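FAD-binding PCMH-type domain-containing protein (Gibberella zeae, PDB 6YJO) binds FAD through two covalent links and probably acts as an oligosaccharide oxidoreductase. Local coordinates at residues W54-V58 / P69-A73; G184-D188 / S408-R413; I195-N199 / L489-F495; F235-V241 / T317-M323; E257-Q263 / A354-V360. All blocks are in the same frame, centred on the assembly; numbering follows the deposited sequence.

From the N terminus, interaction 1 comes first: it closes a short loop of ten residues and packs helix 52-57 on edge strand 71-73 of the small parallel sheet, separate in sequence from all the others. Interaction 2 then ties the turn after helix 180-183 to the loop before strand 417-423, and interaction 3 joins strand 190-196 to the turn after helix 479-489; their segments alternate, so these two long-range closures cross. Interactions 4 and 5 fall within the spans of both. Interaction 4 links the end of strand 226-236 to helix 320-326, and interaction 5, whose segments alternate with those of interaction 4, pairs helices 252-268 and 357-371 beside the seven-stranded antiparallel sheet.

Interaction 1. Residues W54-V58 / P69-A73; sequences WVKEV and PAAIA
Trp54 lays its indole against the start of strand 71-73, with Ile72 CD1 over one face, 4.1 Å from the centroid of the six-membered ring in a CH-pi contact. The ring comes from the helical segment 54-57, where Val58 N bonds to Trp54 O at 3.1 Å, and chi1 near t with chi2 of -83° carries it across to residues 69-73. Pro69 is extended (phi/psi -35/154), Ala70 makes a kink (-75/-42), and strand geometry runs from Ala71. The nearest CA pairs are Trp54-Ile72 (8.1 Å) and Val58-Pro69 (7.6 Å).

Near the plane of the indole, Trp54 CZ2 lies 3.5 Å from Pro69 O, while Trp54 CH2 meets Pro69 CB at 3.8 Å. One helical turn later Val58 CG2 reaches Ile72 CD1 (3.8 Å) and Pro69 CG (4.0 Å), so the m,t isoleucine fills the gap between indole and valine. Glu57 adds its CG, 3.9 Å from Ile72 CD1, and turns its carboxylate to a salt bridge with Arg337. Strand 71-73 pairs in parallel with strand 116-119 of the small sheet in the FAD-binding region. Mainly apolar groups meet here, the indole edge also touching backbone, so van der Waals and CH-pi contact dominates.

Interaction 2. Residues G184-D188 / S408-R413; sequences GLTLD and SAFPHR
Gly184 leaves the preceding helix with positive phi (96/171), a conformation in which a side chain would strike the carbonyl of the residue before. Leu185 follows, extended at -62/157, and its m,t side chain sets CD1 over the face of Phe410, 3.9 Å from the ring centroid, a CH-pi contact. Thr186 begins a 3-10 turn, in which Asp188 N bonds to Leu185 O at 2.9 Å, and lies out of reach of residues 408-413, bonding to Pro158 O through OG1. Leu187, with both chi angles near p, points across the gap: its CD1 is 3.4 Å from Arg413 NH2 and 3.8 Å from Ser408 OG, a hydroxyl hydrogen-bonded to Arg218 O.

Asp188 OD2 accepts from Leu185 N at 3.0 Å, and Asp188 OD1 takes Arg413 NH2 at 2.6 Å in a salt bridge. Arg413 NH1 adds weak bonds to both carboxylate oxygens and reaches Val394 O. In the irregular segment 408-413 Phe410 (chi1 t) points at the turn, while Arg413 (chi1 m) leaves sideways and reaches it with its guanidinium; the closest CA atoms are Asp188 and Ser408, 8.3 Å apart. The side chains of Leu185 and Phe410 are each about 4 Å from those of FAD-binding residues, Tyr176 and Tyr457 respectively. Salt bridge and aliphatic-aromatic patch thus join the FAD-binding and antiparallel-sheet domains of the PCMH-type (VAO-like) flavoprotein fold.

Interaction 3. Residues I195-N199 / L489-F495; sequences IVLTN and LDPKDMF. With NAG (2-acetamido-2-deoxy-beta-D-glucopyranose), chain B.
Strand 190-196 runs out into a turn, extended through Leu197 (-77/168) and bent at Thr198 (-56/-27), against an irregular segment that leaves its helix at Asp490 (-130/75). Closest CA atoms are Thr198-Asp490 (5.9 Å) and Leu197-Leu489 (7.0 Å). Asp490, chi1 t, organises its own turn by accepting Met494 N at OD1 (2.9 Å) and Phe495 N at OD2 (2.7 Å), and forms a salt bridge with Lys486. Thr198 OG1 makes a weak bond to Asp490 OD1 (3.4 Å) and lies 3.2 Å from Met494 SD, while Thr198 CB meets Phe495 CE2 at 3.5 Å. A water links Thr198 N (2.7 Å) weakly to Leu489 O (3.0 Å).

Asn199 carries an N-linked glycan, ND2 to NAG C1 1.4 Å; the sugar packs against two leucines, C6 3.4 Å from Leu489 CD2 and C5 3.7 Å from Leu197 CD1. The contact joins the FAD-binding region to the C-terminal berberine-like region; Val196, Met494 and Phe495 pack on Val85 of helix 78-90, and Phe495 touches Ile226 of strand 226-236.

Interaction 4. Residues F235-V241 / T317-M323; sequences FAAPETV and TGGWIQM
A single antiparallel bridge, the hydrogen-bonded pair Val241-Gly318, pins the chain between strand 226-236 of the six-stranded sheet and strand 242-248 of the seven-stranded sheet to the start of helix 320-326, which follows strand 314-315. Val241 N reaches Gly318 O at 3.1 Å, and Gly318 N reaches Val241 O at 2.9 Å. A side chain on Gly318 would clash with Gln322 OE1, which accepts from Gly319 N (3.3 Å) at the N-cap.

Trp320 (chi1 t, chi2 -97°) is the main bump, its broad indole filling a hollow lined by Phe235, Ala237 and Pro238. Small Ala237 leaves room for the ring: its CB sits over the five-membered ring, 4.1 Å from the centroid. Phe235 makes an offset edge-to-face pair, its centroid 5.8 Å from that of the six-membered ring of Trp320, planes at 88°, while Pro238 CD touches Trp320 CE3 at 3.6 Å. Phe150 of helix 142-152 also packs on the indole. Branched Val241 fills the smaller recess beside the first helical turn, bringing its CG2 to 3.5 Å from Met323 CB.

Interaction 5. Residues E257-Q263 / A354-V360; sequences EGLLAMQ and ALTRNQV
This is a partly buried contact between a helix and the N-terminal end of another, on the outer layer of the domain built round the seven-stranded antiparallel sheet, away from the flavin site. Helix 252-268 meets the start of helix 357-371 and the extended residues leading into it. That end is closed by a capping box: Thr356, at the N-cap, accepts Gln359 N on OG1 (3.2 Å), and Gln359 OE1 accepts Thr356 N (2.9 Å). The closest CA pairs are Gln263-Ala354 (6.3 Å), Leu260-Arg357 (7.2 Å) and Leu259-Val360 (7.3 Å), so the two segments run in opposite directions.

Leu259, Leu260 and Gln263 project from one side of the first helix. Leu260 (m,t) puts CD2 3.8 Å from Val360 CG2, and Leu259 CB meets Val360 CG1 at 3.8 Å; the compact beta-branched valine fits between the two leucines. Beneath them Leu259 rests on Ile384 of the sheet, and Leu355 packs on Leu417 and Trp419. At the more exposed margin Glu257 OE1 takes Arg357 NH2 at 2.7 Å in a salt bridge, and the guanidinium lays one face on Leu260 CD1 (Arg357 NH2 at 3.3 Å). Gln263, long enough to span the gap, pairs its amide with the backbone of Leu355, as a neighbouring strand's peptide would: OE1 accepts Leu355 N at 2.6 Å, and NE2 donates to Leu355 O at 2.8 Å with a nearly straight angle of 176°.

Interaction 1. Residues W54-V58 / P69-A73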
# COMPACT_ATOMS: atom_id res chain seq x y z
N TRP A 54 23.30 -5.95 -12.43
CA TRP A 54 22.08 -6.52 -12.99
C TRP A 54 21.54 -7.65 -12.13
O TRP A 54 20.32 -7.81 -12.01
CB TRP A 54 22.34 -7.02 -14.41
CG TRP A 54 21.16 -7.72 -15.04
CD1 TRP A 54 20.79 -9.02 -14.86
CD2 TRP A 54 20.20 -7.15 -15.94
NE1 TRP A 54 19.65 -9.29 -15.59
CE2 TRP A 54 19.28 -8.16 -16.26
CE3 TRP A 54 20.04 -5.88 -16.50
CZ2 TRP A 54 18.20 -7.94 -17.12
CZ3 TRP A 54 18.97 -5.67 -17.36
CH2 TRP A 54 18.07 -6.69 -17.66
N VAL A 55 22.42 -8.43 -11.50
CA VAL A 55 21.96 -9.54 -10.67
C VAL A 55 21.43 -9.02 -9.33
O VAL A 55 20.57 -9.64 -8.72
CB VAL A 55 23.09 -10.57 -10.47
CG1 VAL A 55 23.85 -10.33 -9.17
CG2 VAL A 55 22.52 -11.98 -10.52
N LYS A 56 21.94 -7.87 -8.88
CA LYS A 56 21.50 -7.27 -7.63
C LYS A 56 20.22 -6.45 -7.79
O LYS A 56 19.48 -6.29 -6.82
CB LYS A 56 22.63 -6.38 -7.07
CG LYS A 56 22.56 -6.08 -5.58
CD LYS A 56 23.75 -5.23 -5.14
CE LYS A 56 25.03 -6.05 -5.01
NZ LYS A 56 25.04 -6.92 -3.81
N GLU A 57 19.95 -5.95 -9.00
CA GLU A 57 18.76 -5.16 -9.28
C GLU A 57 17.57 -6.03 -9.68
O GLU A 57 16.42 -5.64 -9.44
CB GLU A 57 19.05 -4.16 -10.40
CG GLU A 57 18.09 -2.99 -10.45
CD GLU A 57 18.23 -2.08 -9.25
OE1 GLU A 57 19.27 -1.39 -9.15
OE2 GLU A 57 17.32 -2.06 -8.39
N VAL A 58 17.83 -7.19 -10.28
CA VAL A 58 16.77 -8.10 -10.71
C VAL A 58 16.23 -8.93 -9.55
O VAL A 58 15.19 -9.58 -9.70
CB VAL A 58 17.33 -8.96 -11.86
CG1 VAL A 58 16.56 -10.26 -12.02
CG2 VAL A 58 17.33 -8.16 -13.16
N PRO A 69 13.75 -8.38 -16.61
CA PRO A 69 13.66 -7.31 -17.61
C PRO A 69 14.33 -7.58 -18.95
O PRO A 69 15.27 -8.37 -19.05
CB PRO A 69 14.36 -6.14 -16.90
CG PRO A 69 14.42 -6.54 -15.39
CD PRO A 69 13.61 -7.80 -15.26
N ALA A 70 13.83 -6.91 -19.99
CA ALA A 70 14.59 -6.76 -21.23
C ALA A 70 15.70 -5.74 -21.05
O ALA A 70 16.83 -5.96 -21.51
CB ALA A 70 13.65 -6.36 -22.37
N ALA A 71 15.41 -4.63 -20.37
CA ALA A 71 16.43 -3.72 -19.87
C ALA A 71 15.93 -3.07 -18.59
O ALA A 71 14.73 -3.04 -18.31
CB ALA A 71 16.79 -2.64 -20.91
N ILE A 72 16.88 -2.57 -17.80
CA ILE A 72 16.61 -1.74 -16.63
C ILE A 72 17.18 -0.36 -16.90
O ILE A 72 18.38 -0.23 -17.20
CB ILE A 72 17.21 -2.33 -15.35
CG1 ILE A 72 16.61 -3.69 -15.01
CG2 ILE A 72 17.01 -1.36 -14.20
CD1 ILE A 72 17.43 -4.45 -13.99
N ALA A 73 16.34 0.66 -16.80
CA ALA A 73 16.81 2.04 -16.77
C ALA A 73 16.95 2.49 -15.32
O ALA A 73 16.23 2.02 -14.44
CB ALA A 73 15.85 2.97 -17.52

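Interaction 2. Residues G184-D188 / S408-R413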
# COMPACT_ATOMS: atom_id res chain seq x y z
N GLY A 184 -5.72 10.57 7.26
CA GLY A 184 -6.15 10.09 5.96
C GLY A 184 -5.13 9.19 5.29
O GLY A 184 -4.00 9.02 5.74
N LEU A 185 -5.58 8.59 4.19
CA LEU A 185 -4.67 7.87 3.31
C LEU A 185 -3.62 8.83 2.75
O LEU A 185 -3.83 10.04 2.67
CB LEU A 185 -5.43 7.21 2.15
CG LEU A 185 -6.56 6.23 2.48
CD1 LEU A 185 -7.30 5.88 1.20
CD2 LEU A 185 -6.04 4.97 3.16
N THR A 186 -2.48 8.26 2.34
CA THR A 186 -1.45 9.08 1.72
C THR A 186 -1.99 9.82 0.50
O THR A 186 -1.65 10.99 0.27
CB THR A 186 -0.25 8.22 1.32
OG1 THR A 186 0.08 7.33 2.39
CG2 THR A 186 0.95 9.11 1.00
N LEU A 187 -2.84 9.16 -0.29
CA LEU A 187 -3.39 9.82 -1.47
C LEU A 187 -4.43 10.87 -1.13
O LEU A 187 -4.79 11.67 -2.01
CB LEU A 187 -3.98 8.79 -2.44
CG LEU A 187 -5.13 7.87 -2.00
CD1 LEU A 187 -6.45 8.61 -1.83
CD2 LEU A 187 -5.28 6.75 -3.03
N ASP A 188 -4.94 10.89 0.11
CA ASP A 188 -5.88 11.94 0.50
C ASP A 188 -5.18 13.29 0.60
O ASP A 188 -5.83 14.33 0.44
CB ASP A 188 -6.55 11.58 1.82
CG ASP A 188 -7.51 10.41 1.69
OD1 ASP A 188 -7.94 10.10 0.55
OD2 ASP A 188 -7.84 9.79 2.72
N SER A 408 -11.13 11.12 -6.31
CA SER A 408 -10.29 9.93 -6.18
C SER A 408 -11.05 8.70 -6.65
O SER A 408 -12.23 8.53 -6.34
CB SER A 408 -9.82 9.74 -4.74
OG SER A 408 -9.02 8.58 -4.62
N ALA A 409 -10.34 7.83 -7.38
CA ALA A 409 -10.93 6.58 -7.85
C ALA A 409 -11.01 5.53 -6.75
O ALA A 409 -11.74 4.55 -6.91
CB ALA A 409 -10.13 6.04 -9.03
N PHE A 410 -10.27 5.69 -5.65
CA PHE A 410 -10.28 4.74 -4.55
C PHE A 410 -11.72 4.50 -4.08
O PHE A 410 -12.41 5.47 -3.72
CB PHE A 410 -9.43 5.25 -3.39
CG PHE A 410 -9.33 4.28 -2.24
CD1 PHE A 410 -8.38 3.26 -2.26
CD2 PHE A 410 -10.16 4.40 -1.14
CE1 PHE A 410 -8.28 2.38 -1.21
CE2 PHE A 410 -10.06 3.51 -0.08
CZ PHE A 410 -9.11 2.50 -0.12
N PRO A 411 -12.19 3.26 -4.06
CA PRO A 411 -13.63 3.01 -3.91
C PRO A 411 -14.09 2.62 -2.51
O PRO A 411 -15.30 2.50 -2.28
CB PRO A 411 -13.87 1.86 -4.88
CG PRO A 411 -12.61 1.04 -4.74
CD PRO A 411 -11.48 2.02 -4.45
N HIS A 412 -13.16 2.42 -1.57
CA HIS A 412 -13.46 1.72 -0.33
C HIS A 412 -13.64 2.65 0.88
O HIS A 412 -13.58 2.18 2.02
CB HIS A 412 -12.37 0.69 -0.04
CG HIS A 412 -12.18 -0.31 -1.14
ND1 HIS A 412 -13.20 -1.09 -1.62
CD2 HIS A 412 -11.07 -0.65 -1.85
CE1 HIS A 412 -12.74 -1.88 -2.58
NE2 HIS A 412 -11.45 -1.62 -2.74
N ARG A 413 -13.89 3.94 0.65
CA ARG A 413 -14.11 4.83 1.78
C ARG A 413 -15.34 4.44 2.59
O ARG A 413 -15.46 4.82 3.76
CB ARG A 413 -14.23 6.28 1.30
CG ARG A 413 -12.93 6.83 0.76
CD ARG A 413 -13.05 8.27 0.30
NE ARG A 413 -11.93 8.60 -0.58
CZ ARG A 413 -10.67 8.71 -0.17
NH1 ARG A 413 -10.37 8.54 1.11
NH2 ARG A 413 -9.71 9.01 -1.04

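Interaction 3. Residues I195-N199 / L489-F495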
# COMPACT_ATOMS: atom_id res chain seq x y z
N ILE A 195 4.18 13.52 -14.40
CA ILE A 195 3.98 12.16 -14.89
C ILE A 195 4.30 12.11 -16.37
O ILE A 195 4.02 13.06 -17.12
CB ILE A 195 2.53 11.69 -14.61
CG1 ILE A 195 2.33 10.26 -15.13
CG2 ILE A 195 1.52 12.63 -15.25
CD1 ILE A 195 1.01 9.65 -14.70
N VAL A 196 4.88 11.00 -16.80
CA VAL A 196 5.24 10.77 -18.20
C VAL A 196 4.23 9.80 -18.80
O VAL A 196 4.16 8.64 -18.39
CB VAL A 196 6.67 10.23 -18.33
CG1 VAL A 196 7.05 10.02 -19.79
CG2 VAL A 196 7.66 11.16 -17.64
N LEU A 197 3.46 10.28 -19.77
CA LEU A 197 2.50 9.42 -20.43
C LEU A 197 3.20 8.50 -21.44
O LEU A 197 4.37 8.68 -21.78
CB LEU A 197 1.42 10.26 -21.12
CG LEU A 197 0.83 11.39 -20.28
CD1 LEU A 197 -0.31 12.08 -21.02
CD2 LEU A 197 0.36 10.86 -18.93
N THR A 198 2.45 7.51 -21.93
CA THR A 198 3.04 6.45 -22.74
C THR A 198 3.78 7.00 -23.96
O THR A 198 4.71 6.35 -24.46
CB THR A 198 1.97 5.46 -23.19
OG1 THR A 198 2.57 4.43 -23.99
CG2 THR A 198 0.88 6.16 -23.99
N ASN A 199 3.38 8.17 -24.47
CA ASN A 199 4.03 8.74 -25.64
C ASN A 199 5.24 9.59 -25.29
O ASN A 199 5.79 10.26 -26.17
CB ASN A 199 3.03 9.57 -26.46
CG ASN A 199 2.31 10.62 -25.63
OD1 ASN A 199 2.72 10.96 -24.52
ND2 ASN A 199 1.23 11.15 -26.19
N LEU A 489 -5.28 7.22 -22.81
CA LEU A 489 -3.90 7.56 -22.51
C LEU A 489 -2.91 6.45 -22.86
O LEU A 489 -1.83 6.73 -23.37
CB LEU A 489 -3.77 7.92 -21.03
CG LEU A 489 -4.71 9.05 -20.59
CD1 LEU A 489 -4.60 9.31 -19.10
CD2 LEU A 489 -4.44 10.32 -21.39
N ASP A 490 -3.25 5.19 -22.58
CA ASP A 490 -2.38 4.05 -22.88
C ASP A 490 -3.20 3.01 -23.62
O ASP A 490 -3.57 1.97 -23.05
CB ASP A 490 -1.77 3.48 -21.59
CG ASP A 490 -0.61 2.55 -21.86
OD1 ASP A 490 -0.08 2.56 -22.99
OD2 ASP A 490 -0.22 1.80 -20.93
N PRO A 491 -3.50 3.25 -24.90
CA PRO A 491 -4.41 2.35 -25.62
C PRO A 491 -3.74 1.04 -26.02
O PRO A 491 -4.38 -0.02 -26.01
CB PRO A 491 -4.82 3.17 -26.86
CG PRO A 491 -3.91 4.41 -26.87
CD PRO A 491 -2.87 4.22 -25.81
N LYS A 492 -2.46 1.10 -26.36
CA LYS A 492 -1.69 -0.10 -26.66
C LYS A 492 -1.27 -0.84 -25.40
O LYS A 492 -0.64 -1.90 -25.50
CB LYS A 492 -0.45 0.27 -27.49
CG LYS A 492 -0.78 1.03 -28.77
CD LYS A 492 0.38 1.03 -29.76
CE LYS A 492 0.52 2.36 -30.48
NZ LYS A 492 1.59 2.32 -31.52
N ASP A 493 -1.62 -0.32 -24.22
CA ASP A 493 -1.34 -0.96 -22.94
C ASP A 493 0.16 -1.18 -22.75
O ASP A 493 0.61 -2.27 -22.41
CB ASP A 493 -2.12 -2.27 -22.80
CG ASP A 493 -2.28 -2.69 -21.35
OD1 ASP A 493 -1.69 -2.03 -20.46
OD2 ASP A 493 -3.01 -3.67 -21.10
N MET A 494 0.92 -0.11 -22.98
CA MET A 494 2.36 -0.16 -22.72
C MET A 494 2.63 -0.40 -21.24
O MET A 494 3.42 -1.28 -20.87
CB MET A 494 3.00 1.15 -23.19
CG MET A 494 4.28 1.52 -22.47
SD MET A 494 5.23 2.73 -23.40
CE MET A 494 6.22 3.45 -22.11
N PHE A 495 2.00 0.39 -20.37
CA PHE A 495 2.19 0.25 -18.92
C PHE A 495 1.32 -0.90 -18.45
O PHE A 495 0.19 -0.73 -18.00
CB PHE A 495 1.85 1.55 -18.21
CG PHE A 495 2.59 2.74 -18.75
CD1 PHE A 495 3.97 2.80 -18.69
CD2 PHE A 495 1.90 3.79 -19.34
CE1 PHE A 495 4.65 3.89 -19.19
CE2 PHE A 495 2.57 4.88 -19.84
CZ PHE A 495 3.95 4.93 -19.77
C1 NAG B . 0.42 12.16 -25.56
C2 NAG B . 0.23 13.36 -26.49
C3 NAG B . -0.67 14.41 -25.84
C4 NAG B . -1.96 13.79 -25.31
C5 NAG B . -1.65 12.57 -24.45
C6 NAG B . -2.90 11.83 -24.02
C7 NAG B . 1.85 14.24 -28.11
C8 NAG B . 3.22 14.83 -28.30
N2 NAG B . 1.51 13.93 -26.85
O3 NAG B . -0.98 15.41 -26.80
O4 NAG B . -2.62 14.73 -24.47
O5 NAG B . -0.84 11.64 -25.18
O6 NAG B . -3.35 10.95 -25.05
O7 NAG B . 1.09 14.05 -29.05
O HOH W 1 -0.05 7.08 -20.93

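Interaction 4. Residues F235-V241 / T317-M323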
# COMPACT_ATOMS: atom_id res chain seq x y z
N PHE A 235 0.97 17.68 7.13
CA PHE A 235 0.43 18.10 8.41
C PHE A 235 1.56 18.21 9.42
O PHE A 235 2.66 17.68 9.21
CB PHE A 235 -0.65 17.13 8.91
CG PHE A 235 -0.13 15.75 9.25
CD1 PHE A 235 0.38 15.49 10.50
CD2 PHE A 235 -0.16 14.73 8.31
CE1 PHE A 235 0.86 14.23 10.82
CE2 PHE A 235 0.31 13.47 8.63
CZ PHE A 235 0.83 13.22 9.88
N ALA A 236 1.30 18.91 10.52
CA ALA A 236 2.33 19.14 11.52
C ALA A 236 2.59 17.86 12.30
O ALA A 236 1.66 17.30 12.90
CB ALA A 236 1.92 20.27 12.46
N ALA A 237 3.83 17.39 12.30
CA ALA A 237 4.19 16.19 13.04
C ALA A 237 3.84 16.39 14.51
O ALA A 237 4.36 17.34 15.13
CB ALA A 237 5.67 15.87 12.89
N PRO A 238 3.00 15.55 15.11
CA PRO A 238 2.64 15.78 16.51
C PRO A 238 3.83 15.53 17.42
O PRO A 238 4.76 14.80 17.09
CB PRO A 238 1.52 14.76 16.76
CG PRO A 238 1.84 13.64 15.84
CD PRO A 238 2.51 14.25 14.63
N GLU A 239 3.80 16.19 18.57
CA GLU A 239 4.87 16.08 19.55
C GLU A 239 4.56 15.09 20.66
O GLU A 239 5.48 14.67 21.37
CB GLU A 239 5.16 17.46 20.16
CG GLU A 239 3.96 18.12 20.81
CD GLU A 239 4.28 19.49 21.40
OE1 GLU A 239 5.37 20.02 21.10
OE2 GLU A 239 3.44 20.03 22.15
N THR A 240 3.29 14.71 20.81
CA THR A 240 2.83 13.84 21.89
C THR A 240 2.11 12.65 21.25
O THR A 240 0.95 12.78 20.82
CB THR A 240 1.91 14.61 22.83
OG1 THR A 240 2.66 15.65 23.47
CG2 THR A 240 1.31 13.70 23.89
N VAL A 241 2.79 11.51 21.17
CA VAL A 241 2.28 10.34 20.47
C VAL A 241 2.49 9.12 21.36
O VAL A 241 3.60 8.90 21.87
CB VAL A 241 2.96 10.15 19.10
CG1 VAL A 241 3.29 11.51 18.49
CG2 VAL A 241 4.22 9.30 19.19
N THR A 317 4.78 7.18 25.84
CA THR A 317 4.60 8.43 25.12
C THR A 317 5.95 8.97 24.67
O THR A 317 6.95 8.86 25.38
CB THR A 317 3.88 9.47 26.00
OG1 THR A 317 2.74 8.86 26.62
CG2 THR A 317 3.43 10.67 25.17
N GLY A 318 5.96 9.56 23.48
CA GLY A 318 7.20 10.05 22.92
C GLY A 318 6.98 10.84 21.65
O GLY A 318 5.86 11.25 21.34
N GLY A 319 8.07 11.05 20.92
CA GLY A 319 8.02 11.84 19.70
C GLY A 319 7.42 11.08 18.53
O GLY A 319 7.14 9.88 18.60
N TRP A 320 7.22 11.81 17.43
CA TRP A 320 6.61 11.23 16.24
C TRP A 320 7.57 10.29 15.53
O TRP A 320 7.17 9.21 15.07
CB TRP A 320 6.16 12.36 15.31
CG TRP A 320 6.02 12.01 13.85
CD1 TRP A 320 6.95 12.22 12.86
CD2 TRP A 320 4.87 11.44 13.20
NE1 TRP A 320 6.45 11.80 11.65
CE2 TRP A 320 5.18 11.32 11.83
CE3 TRP A 320 3.62 11.02 13.65
CZ2 TRP A 320 4.29 10.78 10.91
CZ3 TRP A 320 2.73 10.49 12.73
CH2 TRP A 320 3.07 10.37 11.37
N ILE A 321 8.85 10.67 15.45
CA ILE A 321 9.86 9.81 14.86
C ILE A 321 10.08 8.58 15.73
O ILE A 321 10.47 7.52 15.24
CB ILE A 321 11.16 10.60 14.62
CG1 ILE A 321 10.93 11.70 13.58
CG2 ILE A 321 12.29 9.67 14.19
CD1 ILE A 321 10.66 11.18 12.16
N GLN A 322 9.83 8.70 17.03
CA GLN A 322 9.95 7.55 17.91
C GLN A 322 8.89 6.51 17.59
O GLN A 322 9.19 5.31 17.53
CB GLN A 322 9.85 8.00 19.37
CG GLN A 322 10.61 7.13 20.35
CD GLN A 322 10.88 7.85 21.66
OE1 GLN A 322 10.33 8.92 21.93
NE2 GLN A 322 11.75 7.28 22.48
N MET A 323 7.65 6.94 17.35
CA MET A 323 6.59 6.00 17.03
C MET A 323 6.84 5.31 15.70
O MET A 323 6.56 4.11 15.55
CB MET A 323 5.24 6.73 17.02
CG MET A 323 4.06 5.89 16.53
SD MET A 323 3.89 5.80 14.73
CE MET A 323 3.86 7.54 14.28

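Interaction 5. Residues E257-Q263 / A354-V360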
# COMPACT_ATOMS: atom_id res chain seq x y z
N GLU A 257 -16.75 -12.73 20.11
CA GLU A 257 -17.15 -11.57 20.90
C GLU A 257 -16.15 -10.43 20.74
O GLU A 257 -16.54 -9.29 20.44
CB GLU A 257 -17.26 -11.97 22.38
CG GLU A 257 -18.68 -11.96 22.92
CD GLU A 257 -19.63 -12.84 22.11
OE1 GLU A 257 -20.57 -12.29 21.50
OE2 GLU A 257 -19.42 -14.07 22.08
N GLY A 258 -14.86 -10.71 20.92
CA GLY A 258 -13.87 -9.65 20.88
C GLY A 258 -13.86 -8.91 19.56
O GLY A 258 -13.71 -7.68 19.53
N LEU A 259 -14.01 -9.63 18.44
CA LEU A 259 -14.01 -8.98 17.14
C LEU A 259 -15.29 -8.19 16.93
O LEU A 259 -15.27 -7.11 16.32
CB LEU A 259 -13.83 -10.02 16.03
CG LEU A 259 -12.41 -10.61 15.98
CD1 LEU A 259 -12.37 -11.90 15.18
CD2 LEU A 259 -11.44 -9.59 15.39
N LEU A 260 -16.43 -8.70 17.42
CA LEU A 260 -17.67 -7.93 17.35
C LEU A 260 -17.58 -6.67 18.20
O LEU A 260 -18.11 -5.63 17.81
CB LEU A 260 -18.85 -8.80 17.79
CG LEU A 260 -19.31 -9.83 16.76
CD1 LEU A 260 -20.14 -10.93 17.40
CD2 LEU A 260 -20.10 -9.14 15.64
N ALA A 261 -16.89 -6.74 19.34
CA ALA A 261 -16.73 -5.56 20.17
C ALA A 261 -15.83 -4.53 19.50
O ALA A 261 -16.00 -3.32 19.72
CB ALA A 261 -16.16 -5.95 21.53
N MET A 262 -14.88 -4.97 18.67
CA MET A 262 -13.98 -4.04 18.00
C MET A 262 -14.69 -3.31 16.87
O MET A 262 -14.41 -2.13 16.62
CB MET A 262 -12.76 -4.78 17.46
CG MET A 262 -11.59 -4.82 18.42
SD MET A 262 -10.15 -5.62 17.69
CE MET A 262 -9.80 -4.51 16.33
N GLN A 263 -15.59 -3.99 16.15
CA GLN A 263 -16.39 -3.31 15.14
C GLN A 263 -17.13 -2.12 15.73
O GLN A 263 -17.11 -1.02 15.18
CB GLN A 263 -17.38 -4.28 14.50
CG GLN A 263 -16.76 -5.56 13.95
CD GLN A 263 -17.65 -6.24 12.93
OE1 GLN A 263 -17.28 -6.37 11.76
NE2 GLN A 263 -18.83 -6.68 13.37
N ALA A 354 -18.78 -3.81 8.38
CA ALA A 354 -19.09 -4.52 9.61
C ALA A 354 -19.61 -5.92 9.33
O ALA A 354 -20.64 -6.10 8.68
CB ALA A 354 -20.13 -3.72 10.40
N LEU A 355 -18.88 -6.93 9.82
CA LEU A 355 -19.33 -8.31 9.71
C LEU A 355 -20.53 -8.57 10.63
O LEU A 355 -20.65 -7.98 11.70
CB LEU A 355 -18.20 -9.28 10.06
CG LEU A 355 -17.21 -9.66 8.96
CD1 LEU A 355 -16.36 -8.47 8.52
CD2 LEU A 355 -16.34 -10.82 9.43
N THR A 356 -21.40 -9.47 10.19
CA THR A 356 -22.52 -9.93 11.01
C THR A 356 -22.02 -10.93 12.05
O THR A 356 -20.93 -11.48 11.94
CB THR A 356 -23.59 -10.59 10.14
OG1 THR A 356 -23.08 -11.81 9.59
CG2 THR A 356 -24.00 -9.66 9.01
N ARG A 357 -22.86 -11.17 13.07
CA ARG A 357 -22.52 -12.16 14.09
C ARG A 357 -22.09 -13.48 13.47
O ARG A 357 -21.07 -14.06 13.85
CB ARG A 357 -23.70 -12.38 15.04
CG ARG A 357 -23.48 -13.54 16.01
CD ARG A 357 -24.29 -13.40 17.29
NE ARG A 357 -23.78 -12.32 18.14
CZ ARG A 357 -22.80 -12.44 19.03
NH1 ARG A 357 -22.20 -13.61 19.21
NH2 ARG A 357 -22.42 -11.39 19.75
N ASN A 358 -22.86 -13.96 12.49
CA ASN A 358 -22.59 -15.26 11.89
C ASN A 358 -21.38 -15.24 10.97
O ASN A 358 -20.74 -16.28 10.80
CB ASN A 358 -23.83 -15.74 11.12
CG ASN A 358 -25.08 -15.73 11.98
OD1 ASN A 358 -26.03 -15.00 11.70
ND2 ASN A 358 -25.09 -16.55 13.03
N GLN A 359 -21.05 -14.09 10.39
CA GLN A 359 -19.84 -13.98 9.58
C GLN A 359 -18.60 -14.04 10.46
O GLN A 359 -17.62 -14.70 10.12
CB GLN A 359 -19.88 -12.68 8.77
CG GLN A 359 -20.64 -12.82 7.47
CD GLN A 359 -21.27 -11.52 7.02
OE1 GLN A 359 -20.89 -10.44 7.47
NE2 GLN A 359 -22.28 -11.62 6.14
N VAL A 360 -18.62 -13.35 11.61
CA VAL A 360 -17.50 -13.41 12.54
C VAL A 360 -17.34 -14.82 13.10
O VAL A 360 -16.23 -15.25 13.41
CB VAL A 360 -17.66 -12.37 13.67
CG1 VAL A 360 -16.43 -12.35 14.56
CG2 VAL A 360 -17.91 -10.99 13.09